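CADD-like protein of unknown function (Nostoc punctiforme, PDB 3B5O) is of unknown function but has an all-helical, heme-oxygenase-like fold and is probably an oxidoreductase. Local coordinates at residues L128-R133 with R212-A217; Y43-Y48 with T97-G102; A39-V44 with V157-W162; E26-Q31 with E224-A229. All coordinates share one frame; numbering follows the deposited sequence.

Contact 1. Residues L128-R133 with R212-A217; sequences LSLFDR and RAMIDA
The backbones of 128-133 and 212-217 come nearest at Leu130 and Met214, whose CA atoms stand 7.4 Å apart, close enough for one layer of side chains between them. That layer is mostly Leu130. Its CG lies anti to the carbonyl carbon (chi1 -49°). CD2 leans on Ala213 CB at 3.7 Å, while CD1, itself 3.9 Å from Ala213 CB, reaches on to Met214. There Leu130 CD1 settles against the backbone, 3.7 Å from Met214 N, and touches the side chain, 4.1 Å from both Met214 CB and Met214 SE. Met214, a selenomethionine, bends at chi2 (64°), and its CE ends at the edge of the Phe131 ring, near the ring plane, 4.2 Å from Phe131 CE1. The contact is made by van der Waals packing of methyls against methyl, backbone and ring edge, with no polar bond joining the two segments. Phe131 also meets the ring of Phe58 on helix 38-68, while Tyr137 of helix 135-163 touches both Leu130 and Ala213. Helices 118-131 and 204-230 are thus joined within the buried interior of a multi-helix bundle, in keeping with the heme-oxygenase-like fold of the clan.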
# COMPACT_ATOMS: atom_id res chain seq x y z
N LEU A 128 -10.68 -3.85 6.14
CA LEU A 128 -12.11 -3.57 5.96
C LEU A 128 -12.69 -3.02 7.26
O LEU A 128 -13.52 -2.09 7.24
CB LEU A 128 -12.87 -4.79 5.47
CG LEU A 128 -14.38 -4.48 5.31
CD1 LEU A 128 -14.60 -3.40 4.23
CD2 LEU A 128 -15.17 -5.72 5.05
N SER A 129 -12.28 -3.55 8.40
CA SER A 129 -12.82 -3.08 9.68
C SER A 129 -12.50 -1.61 9.94
O SER A 129 -13.25 -0.95 10.65
CB SER A 129 -12.32 -3.95 10.84
OG SER A 129 -11.00 -3.65 11.25
N LEU A 130 -11.42 -1.11 9.34
CA LEU A 130 -11.05 0.29 9.44
C LEU A 130 -11.87 1.17 8.50
O LEU A 130 -12.21 2.31 8.84
CB LEU A 130 -9.58 0.49 9.10
CG LEU A 130 -8.56 -0.40 9.77
CD1 LEU A 130 -7.14 0.08 9.35
CD2 LEU A 130 -8.72 -0.40 11.26
N PHE A 131 -12.16 0.64 7.31
CA PHE A 131 -12.86 1.39 6.27
C PHE A 131 -14.38 1.42 6.46
O PHE A 131 -15.10 2.06 5.70
CB PHE A 131 -12.48 0.85 4.88
CG PHE A 131 -11.21 1.44 4.38
CD1 PHE A 131 -10.00 1.02 4.88
CD2 PHE A 131 -11.23 2.51 3.49
CE1 PHE A 131 -8.82 1.62 4.49
CE2 PHE A 131 -10.04 3.10 3.07
CZ PHE A 131 -8.84 2.64 3.57
N ASP A 132 -14.82 0.80 7.55
CA ASP A 132 -16.20 0.77 7.95
C ASP A 132 -16.52 1.76 9.07
O ASP A 132 -17.68 1.83 9.50
CB ASP A 132 -16.55 -0.66 8.41
N ARG A 133 -15.54 2.53 9.52
CA ARG A 133 -15.72 3.47 10.63
C ARG A 133 -16.25 4.83 10.12
O ARG A 133 -16.65 4.93 8.97
CB ARG A 133 -14.37 3.64 11.35
CG ARG A 133 -13.87 2.36 12.01
CD ARG A 133 -14.39 2.20 13.43
NE ARG A 133 -14.04 3.33 14.29
CZ ARG A 133 -13.07 3.35 15.21
NH1 ARG A 133 -12.32 2.28 15.45
NH2 ARG A 133 -12.88 4.46 15.90
N ARG A 212 -2.93 5.52 12.15
CA ARG A 212 -2.15 4.61 12.98
C ARG A 212 -2.60 3.16 12.76
O ARG A 212 -1.78 2.25 12.63
CB ARG A 212 -2.36 4.97 14.45
CG ARG A 212 -1.73 4.02 15.43
CD ARG A 212 -0.23 4.12 15.41
NE ARG A 212 0.18 5.32 16.13
CZ ARG A 212 1.40 5.53 16.60
NH1 ARG A 212 2.39 4.66 16.39
NH2 ARG A 212 1.63 6.64 17.28
N ALA A 213 -3.92 2.94 12.74
CA ALA A 213 -4.44 1.59 12.62
C ALA A 213 -4.02 0.98 11.28
O ALA A 213 -3.68 -0.20 11.20
CB ALA A 213 -5.95 1.56 12.75
N MSE A 214 -4.04 1.79 10.24
CA MSE A 214 -3.69 1.29 8.91
C MSE A 214 -2.22 0.93 8.82
O MSE A 214 -1.86 -0.14 8.31
CB MSE A 214 -4.07 2.33 7.86
CG MSE A 214 -3.81 1.90 6.44
SE MSE A 214 -4.88 0.37 5.92
CE MSE A 214 -4.82 0.53 4.05
N ILE A 215 -1.34 1.82 9.25
CA ILE A 215 0.10 1.53 9.18
C ILE A 215 0.47 0.36 10.08
O ILE A 215 1.33 -0.44 9.74
CB ILE A 215 1.01 2.78 9.36
CG1 ILE A 215 0.92 3.36 10.78
CG2 ILE A 215 0.71 3.80 8.25
CD1 ILE A 215 1.90 4.52 11.01
N ASP A 216 -0.20 0.23 11.23
CA ASP A 216 0.03 -0.91 12.11
C ASP A 216 -0.36 -2.21 11.40
O ASP A 216 0.37 -3.20 11.46
CB ASP A 216 -0.74 -0.78 13.43
CG ASP A 216 -0.12 0.18 14.42
OD1 ASP A 216 1.05 0.53 14.28
OD2 ASP A 216 -0.85 0.57 15.37
N ALA A 217 -1.50 -2.20 10.72
CA ALA A 217 -1.98 -3.40 10.04
C ALA A 217 -1.03 -3.79 8.90
O ALA A 217 -0.72 -4.99 8.69
CB ALA A 217 -3.40 -3.19 9.50

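Contact 2. Residues Y43-Y48 with T97-G102; sequences YVMQQY and TLLADG
Tyr48 and Leu99 reach across to each other because both carry CG anti to the backbone N (chi1 168° and 176°), which extends each side chain out from its helix. The second torsion of Leu99 (62°) then places CD2 at the rim of the phenol ring. This methyl lies 3.8 Å from Tyr48 CE2 and 4.2 Å from Tyr48 CD2, close to the ring plane, so it meets the edge and not a face; the two side chains cross at about a right angle. The other branch of Leu99 faces Met45, a selenomethionine whose folded chain brings CE to 4.4 Å from Leu99 CD1, a looser touch. One leucine is thus shared by residues three apart on helix 38-68, and the small buried surface of 88 Å² fits such a narrow meeting between otherwise separated segments. The phenol is fixed at its polar end by a hydrogen bond between Tyr48 OH and Glu152 OE2 on helix 135-163, and Trp221 of helix 204-230 packs on it as well. Leu99 accordingly joins helix 95-107 to helix 38-68 through a small, buried apolar contact, consistent with the heme-oxygenase-like fold.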
# COMPACT_ATOMS: atom_id res chain seq x y z
N TYR A 43 7.16 -15.57 -3.80
CA TYR A 43 5.95 -15.73 -2.98
C TYR A 43 5.55 -14.42 -2.34
O TYR A 43 4.37 -14.05 -2.35
CB TYR A 43 6.16 -16.79 -1.90
CG TYR A 43 5.09 -16.85 -0.86
CD1 TYR A 43 3.92 -17.57 -1.06
CD2 TYR A 43 5.21 -16.12 0.32
CE1 TYR A 43 2.92 -17.60 -0.09
CE2 TYR A 43 4.22 -16.15 1.28
CZ TYR A 43 3.07 -16.88 1.08
OH TYR A 43 2.05 -16.93 2.01
N VAL A 44 6.52 -13.70 -1.77
CA VAL A 44 6.21 -12.41 -1.20
C VAL A 44 5.59 -11.47 -2.26
O VAL A 44 4.61 -10.78 -1.98
CB VAL A 44 7.48 -11.74 -0.58
CG1 VAL A 44 7.23 -10.26 -0.23
CG2 VAL A 44 7.97 -12.56 0.63
N MSE A 45 6.15 -11.44 -3.46
CA MSE A 45 5.65 -10.57 -4.51
C MSE A 45 4.27 -10.97 -5.00
O MSE A 45 3.45 -10.10 -5.30
CB MSE A 45 6.64 -10.50 -5.68
CG MSE A 45 7.89 -9.64 -5.40
SE MSE A 45 7.47 -7.86 -4.70
CE MSE A 45 6.32 -7.41 -6.14
N GLN A 46 4.00 -12.26 -5.04
CA GLN A 46 2.66 -12.72 -5.39
C GLN A 46 1.64 -12.22 -4.38
O GLN A 46 0.58 -11.71 -4.73
CB GLN A 46 2.60 -14.23 -5.41
CG GLN A 46 3.35 -14.89 -6.56
CD GLN A 46 3.39 -16.39 -6.42
OE1 GLN A 46 3.47 -16.93 -5.32
NE2 GLN A 46 3.31 -17.09 -7.56
N GLN A 47 1.94 -12.40 -3.10
CA GLN A 47 1.05 -11.90 -2.05
C GLN A 47 0.94 -10.39 -2.04
O GLN A 47 -0.16 -9.84 -1.90
CB GLN A 47 1.48 -12.42 -0.68
CG GLN A 47 1.27 -13.90 -0.56
CD GLN A 47 -0.21 -14.29 -0.64
OE1 GLN A 47 -1.06 -13.68 0.00
NE2 GLN A 47 -0.52 -15.32 -1.45
N TYR A 48 2.07 -9.72 -2.18
CA TYR A 48 2.06 -8.27 -2.21
C TYR A 48 1.10 -7.75 -3.27
O TYR A 48 0.36 -6.81 -3.04
CB TYR A 48 3.46 -7.68 -2.43
CG TYR A 48 3.36 -6.23 -2.74
CD1 TYR A 48 3.14 -5.30 -1.73
CD2 TYR A 48 3.33 -5.79 -4.06
CE1 TYR A 48 2.95 -3.95 -2.06
CE2 TYR A 48 3.18 -4.48 -4.37
CZ TYR A 48 2.97 -3.57 -3.39
OH TYR A 48 2.80 -2.25 -3.74
N THR A 97 -2.29 -4.22 -13.20
CA THR A 97 -1.94 -4.99 -14.37
C THR A 97 -0.50 -4.73 -14.82
O THR A 97 0.18 -5.68 -15.21
CB THR A 97 -2.94 -4.72 -15.49
OG1 THR A 97 -4.17 -5.32 -15.10
CG2 THR A 97 -2.46 -5.33 -16.81
N LEU A 98 -0.05 -3.49 -14.74
CA LEU A 98 1.34 -3.17 -15.09
C LEU A 98 2.30 -3.96 -14.21
O LEU A 98 3.28 -4.53 -14.68
CB LEU A 98 1.62 -1.68 -14.98
CG LEU A 98 0.90 -0.78 -15.99
CD1 LEU A 98 1.11 0.69 -15.63
CD2 LEU A 98 1.39 -1.06 -17.43
N LEU A 99 2.03 -4.00 -12.91
CA LEU A 99 2.85 -4.79 -12.02
C LEU A 99 2.77 -6.28 -12.34
O LEU A 99 3.80 -6.96 -12.47
CB LEU A 99 2.44 -4.54 -10.55
CG LEU A 99 3.16 -5.37 -9.50
CD1 LEU A 99 4.66 -5.08 -9.51
CD2 LEU A 99 2.55 -5.08 -8.11
N ALA A 100 1.55 -6.81 -12.48
CA ALA A 100 1.37 -8.23 -12.70
C ALA A 100 2.01 -8.67 -14.02
O ALA A 100 2.70 -9.69 -14.07
CB ALA A 100 -0.12 -8.60 -12.66
N ASP A 101 1.76 -7.89 -15.07
CA ASP A 101 2.31 -8.22 -16.39
C ASP A 101 3.83 -8.13 -16.36
O ASP A 101 4.51 -8.95 -16.99
CB ASP A 101 1.76 -7.29 -17.47
CG ASP A 101 0.37 -7.68 -17.94
OD1 ASP A 101 -0.18 -8.70 -17.48
OD2 ASP A 101 -0.15 -6.93 -18.80
N GLY A 102 4.36 -7.14 -15.65
CA GLY A 102 5.80 -6.97 -15.53
C GLY A 102 6.46 -8.13 -14.81
O GLY A 102 7.55 -8.58 -15.23

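Contact 3. Residues A39-V44 with V157-W162; sequences AQIAYV and VKLVEW
Ile41 and Trp162 make the closest approach, with Ile41 CG1 3.4 Å from Trp162 CZ3 and 3.7 Å from CH2 of the same ring. Ile41 CB follows at 3.6 Å from Trp162 CZ3, so the benzo half of the indole does the touching, and the two side chains cross at about a right angle. The tryptophan reaches this far because CG is anti to its own backbone N (chi1 -175°), carrying the ring out to the other segment. Leu159, one turn earlier, splits its methyls: CD2 lies 4.4 Å from Ile41 CG2, and CD1 lies 4.3 Å from Val44 CG1. An alanine in place of Trp162 would remove the indole, and Ile41 would probably lose its close neighbour on helix 157-162, leaving a gap beside Ile41 CG1. Outside the two segments, Leu33 and Ala36 of the preceding loop also pack on Ile41, Ala229 of helix 204-230 touches Val44, and Met45 touches Leu159. The backbone frame agrees with the side chains: the axes of 39-44 and 157-162 approach to 10.4 Å, and their directions differ by 144°, a strongly tilted antiparallel pairing. The spacing leaves room for bulky apolar residues from both sides. Segments 39-44 and 157-162 thereby join helices 38-68 and 135-163 by a largely buried apolar contact, consistent with the heme-oxygenase-like fold.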
# COMPACT_ATOMS: atom_id res chain seq x y z
N ALA A 39 12.32 -18.51 -4.91
CA ALA A 39 10.91 -18.93 -4.74
C ALA A 39 10.25 -18.20 -3.58
O ALA A 39 9.07 -17.86 -3.63
CB ALA A 39 10.80 -20.45 -4.54
N GLN A 40 11.00 -18.02 -2.50
CA GLN A 40 10.45 -17.38 -1.31
C GLN A 40 10.14 -15.90 -1.52
O GLN A 40 9.10 -15.41 -1.07
CB GLN A 40 11.38 -17.60 -0.11
CG GLN A 40 11.36 -19.03 0.36
CD GLN A 40 12.47 -19.38 1.33
OE1 GLN A 40 13.57 -18.81 1.26
NE2 GLN A 40 12.20 -20.30 2.25
N ILE A 41 11.01 -15.18 -2.21
CA ILE A 41 10.78 -13.76 -2.51
C ILE A 41 9.71 -13.61 -3.61
O ILE A 41 8.91 -12.69 -3.59
CB ILE A 41 12.09 -13.00 -2.80
CG1 ILE A 41 13.04 -13.14 -1.61
CG2 ILE A 41 11.83 -11.53 -3.12
CD1 ILE A 41 12.45 -12.76 -0.24
N ALA A 42 9.66 -14.56 -4.55
CA ALA A 42 8.57 -14.57 -5.52
C ALA A 42 7.22 -14.72 -4.82
O ALA A 42 6.24 -14.06 -5.21
CB ALA A 42 8.78 -15.69 -6.55
N TYR A 43 7.16 -15.57 -3.80
CA TYR A 43 5.95 -15.73 -2.98
C TYR A 43 5.55 -14.42 -2.34
O TYR A 43 4.37 -14.05 -2.35
CB TYR A 43 6.16 -16.79 -1.90
CG TYR A 43 5.09 -16.85 -0.86
CD1 TYR A 43 3.92 -17.57 -1.06
CD2 TYR A 43 5.21 -16.12 0.32
CE1 TYR A 43 2.92 -17.60 -0.09
CE2 TYR A 43 4.22 -16.15 1.28
CZ TYR A 43 3.07 -16.88 1.08
OH TYR A 43 2.05 -16.93 2.01
N VAL A 44 6.52 -13.70 -1.77
CA VAL A 44 6.21 -12.41 -1.20
C VAL A 44 5.59 -11.47 -2.26
O VAL A 44 4.61 -10.78 -1.98
CB VAL A 44 7.48 -11.74 -0.58
CG1 VAL A 44 7.23 -10.26 -0.23
CG2 VAL A 44 7.97 -12.56 0.63
N VAL A 157 10.61 -1.97 -5.62
CA VAL A 157 11.69 -1.86 -6.62
C VAL A 157 12.89 -2.72 -6.17
O VAL A 157 13.49 -3.46 -6.98
CB VAL A 157 12.11 -0.38 -6.85
CG1 VAL A 157 13.39 -0.30 -7.71
CG2 VAL A 157 11.01 0.38 -7.53
N LYS A 158 13.27 -2.61 -4.90
CA LYS A 158 14.39 -3.39 -4.37
C LYS A 158 14.16 -4.89 -4.54
O LYS A 158 15.02 -5.60 -5.06
CB LYS A 158 14.64 -3.06 -2.90
CG LYS A 158 15.73 -3.90 -2.24
CD LYS A 158 15.98 -3.46 -0.81
CE LYS A 158 17.09 -4.24 -0.16
NZ LYS A 158 18.41 -3.83 -0.71
N LEU A 159 12.99 -5.37 -4.13
CA LEU A 159 12.71 -6.81 -4.22
C LEU A 159 12.67 -7.27 -5.67
O LEU A 159 13.16 -8.36 -5.99
CB LEU A 159 11.39 -7.13 -3.53
CG LEU A 159 11.35 -6.82 -2.04
CD1 LEU A 159 9.97 -7.19 -1.47
CD2 LEU A 159 12.48 -7.56 -1.27
N VAL A 160 12.08 -6.46 -6.54
CA VAL A 160 11.95 -6.83 -7.95
C VAL A 160 13.33 -6.84 -8.62
O VAL A 160 13.64 -7.77 -9.40
CB VAL A 160 10.91 -5.95 -8.70
CG1 VAL A 160 10.95 -6.21 -10.22
CG2 VAL A 160 9.50 -6.25 -8.16
N GLU A 161 14.17 -5.86 -8.30
CA GLU A 161 15.56 -5.85 -8.79
C GLU A 161 16.35 -7.06 -8.27
O GLU A 161 17.14 -7.65 -9.01
CB GLU A 161 16.27 -4.55 -8.42
CG GLU A 161 15.82 -3.36 -9.23
CD GLU A 161 16.53 -2.07 -8.84
OE1 GLU A 161 17.28 -2.07 -7.84
OE2 GLU A 161 16.32 -1.04 -9.53
N TRP A 162 16.13 -7.43 -7.02
CA TRP A 162 16.77 -8.61 -6.43
C TRP A 162 16.40 -9.90 -7.18
O TRP A 162 17.25 -10.77 -7.40
CB TRP A 162 16.40 -8.72 -4.94
CG TRP A 162 17.07 -9.80 -4.16
CD1 TRP A 162 18.21 -9.68 -3.41
CD2 TRP A 162 16.62 -11.15 -3.99
NE1 TRP A 162 18.51 -10.86 -2.81
CE2 TRP A 162 17.55 -11.79 -3.14
CE3 TRP A 162 15.55 -11.89 -4.50
CZ2 TRP A 162 17.42 -13.13 -2.77
CZ3 TRP A 162 15.41 -13.19 -4.11
CH2 TRP A 162 16.33 -13.81 -3.26

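Contact 4. Residues E26-Q31 with E224-A229; sequences ENPVVQ and ELAQEA
Pro28 and Val29 converge on a single methyl, Ala226 CB, from two directions. The methyl is directed at Pro28, whose pyrrolidine ring presents its CB, 3.9 Å from Ala226 CB; from the backbone of the same residue Pro28 O lies equally near, 3.9 Å from that methyl. Val29 CG2 flanks the methyl instead, roughly at a right angle to the CA-CB bond of the alanine, 3.9 Å from Ala226 CB, and this position beside it fits the 4.1 Å between Val29 CG2 and Ala226 CA. Val29 CG1 is anti to the backbone N (chi1 176°), which leaves CG2 beside that N as the branch that meets the alanine. The small residue allows a close approach: the CA atoms of Val29 and Ala226 are 5.2 Å apart, so the turn sits almost on the helix backbone.

Asn27 helps hold the turn, by its side chain and by its backbone O, which accepts from Gln31 N. Its OD1 accepts from Val30 N at 3.1 Å in a fairly straight bond (163° at the hydrogen), the donor lying in the carbonyl plane on a lone pair. This bond makes an Asx motif; Val29 N adds a weak second bond to the same oxygen, Asn27 OD1, at 2.8 Å. Asn27 ND2 is itself tied back to Ala21 O, which further fixes the amide.

Around the contact, Trp222 on helix 204-230 touches Asn27, Pro28 and Val29, while Leu159 of helix 135-163 and Ile41 of helix 38-68 close on Val29. The loop between helices 2-18 and 38-68 is thereby laid over three helices of a fold that has no strands.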
# COMPACT_ATOMS: atom_id res chain seq x y z
N GLU A 26 15.35 -2.05 7.20
CA GLU A 26 14.85 -2.87 8.31
C GLU A 26 13.55 -3.62 8.02
O GLU A 26 13.10 -4.40 8.85
CB GLU A 26 14.67 -2.04 9.59
CG GLU A 26 15.97 -1.66 10.25
CD GLU A 26 15.76 -0.81 11.48
OE1 GLU A 26 15.48 0.41 11.34
OE2 GLU A 26 15.89 -1.35 12.60
N ASN A 27 12.99 -3.44 6.83
CA ASN A 27 11.80 -4.22 6.46
C ASN A 27 12.09 -5.71 6.66
O ASN A 27 13.20 -6.16 6.34
CB ASN A 27 11.37 -3.87 5.04
CG ASN A 27 10.36 -4.83 4.48
OD1 ASN A 27 10.74 -5.91 4.03
ND2 ASN A 27 9.09 -4.43 4.45
N PRO A 28 11.14 -6.48 7.19
CA PRO A 28 11.44 -7.87 7.51
C PRO A 28 11.73 -8.78 6.32
O PRO A 28 12.44 -9.77 6.51
CB PRO A 28 10.21 -8.33 8.29
CG PRO A 28 9.14 -7.44 7.88
CD PRO A 28 9.79 -6.11 7.65
N VAL A 29 11.18 -8.49 5.15
CA VAL A 29 11.55 -9.23 3.96
C VAL A 29 12.97 -8.86 3.54
O VAL A 29 13.78 -9.73 3.23
CB VAL A 29 10.51 -9.05 2.83
CG1 VAL A 29 11.01 -9.77 1.57
CG2 VAL A 29 9.13 -9.60 3.28
N VAL A 30 13.29 -7.57 3.53
CA VAL A 30 14.68 -7.14 3.25
C VAL A 30 15.66 -7.86 4.19
O VAL A 30 16.72 -8.33 3.76
CB VAL A 30 14.84 -5.61 3.35
CG1 VAL A 30 16.35 -5.22 3.29
CG2 VAL A 30 14.04 -4.93 2.23
N GLN A 31 15.28 -7.99 5.46
CA GLN A 31 16.15 -8.61 6.47
C GLN A 31 16.40 -10.09 6.25
O GLN A 31 17.35 -10.64 6.82
CB GLN A 31 15.62 -8.36 7.88
CG GLN A 31 15.75 -6.91 8.30
CD GLN A 31 17.12 -6.60 8.88
OE1 GLN A 31 17.60 -7.33 9.77
NE2 GLN A 31 17.76 -5.54 8.40
N GLU A 224 4.34 -10.84 8.99
CA GLU A 224 3.77 -12.17 8.88
C GLU A 224 4.09 -12.80 7.55
O GLU A 224 4.30 -14.02 7.46
CB GLU A 224 2.24 -12.11 9.09
CG GLU A 224 1.86 -11.77 10.49
CD GLU A 224 0.39 -11.42 10.66
OE1 GLU A 224 -0.30 -11.30 9.65
OE2 GLU A 224 -0.02 -11.27 11.81
N LEU A 225 4.12 -11.98 6.51
CA LEU A 225 4.44 -12.46 5.18
C LEU A 225 5.92 -12.89 5.05
O LEU A 225 6.25 -13.80 4.28
CB LEU A 225 4.08 -11.38 4.17
CG LEU A 225 4.26 -11.71 2.71
CD1 LEU A 225 3.31 -12.81 2.30
CD2 LEU A 225 3.99 -10.48 1.88
N ALA A 226 6.81 -12.22 5.77
CA ALA A 226 8.20 -12.67 5.85
C ALA A 226 8.31 -14.06 6.51
O ALA A 226 9.06 -14.93 6.03
CB ALA A 226 9.06 -11.65 6.60
N GLN A 227 7.56 -14.29 7.58
CA GLN A 227 7.53 -15.59 8.24
C GLN A 227 6.90 -16.66 7.35
O GLN A 227 7.43 -17.77 7.26
CB GLN A 227 6.82 -15.49 9.59
CG GLN A 227 6.67 -16.82 10.33
CD GLN A 227 7.99 -17.53 10.55
OE1 GLN A 227 8.06 -18.77 10.49
NE2 GLN A 227 9.05 -16.77 10.78
N GLU A 228 5.79 -16.36 6.69
CA GLU A 228 5.21 -17.32 5.77
C GLU A 228 6.22 -17.74 4.72
O GLU A 228 6.37 -18.92 4.41
CB GLU A 228 3.96 -16.75 5.08
CG GLU A 228 2.78 -16.66 5.98
CD GLU A 228 1.54 -16.09 5.29
OE1 GLU A 228 1.66 -15.50 4.19
OE2 GLU A 228 0.47 -16.23 5.90
N ALA A 229 6.93 -16.75 4.16
CA ALA A 229 7.85 -17.00 3.07
C ALA A 229 8.96 -17.92 3.54
O ALA A 229 9.26 -18.93 2.89
CB ALA A 229 8.41 -15.71 2.53

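Overall arrangement
From the N terminus, contact 4 opens first, in the loop after helix 2-18, and closes last on helix 204-230, so its span encloses the others. Contacts 3 and 2 both start on helix 38-68, sharing Tyr43 and Val44; contact 2 closes first, on helix 95-107, and contact 3 later, on helix 135-163. Contact 1 opens on helix 118-131, after contact 2 has closed, and crosses contact 3 before ending on helix 204-230. The shared Tyr43 hydrogen-bonds Glu228 of contact 4, and Met45 of contact 2 touches Leu159 and Val160 of contact 3, whereas the centre of contact 1 lies about 26 Å from that of contact 3, across the chain's centre.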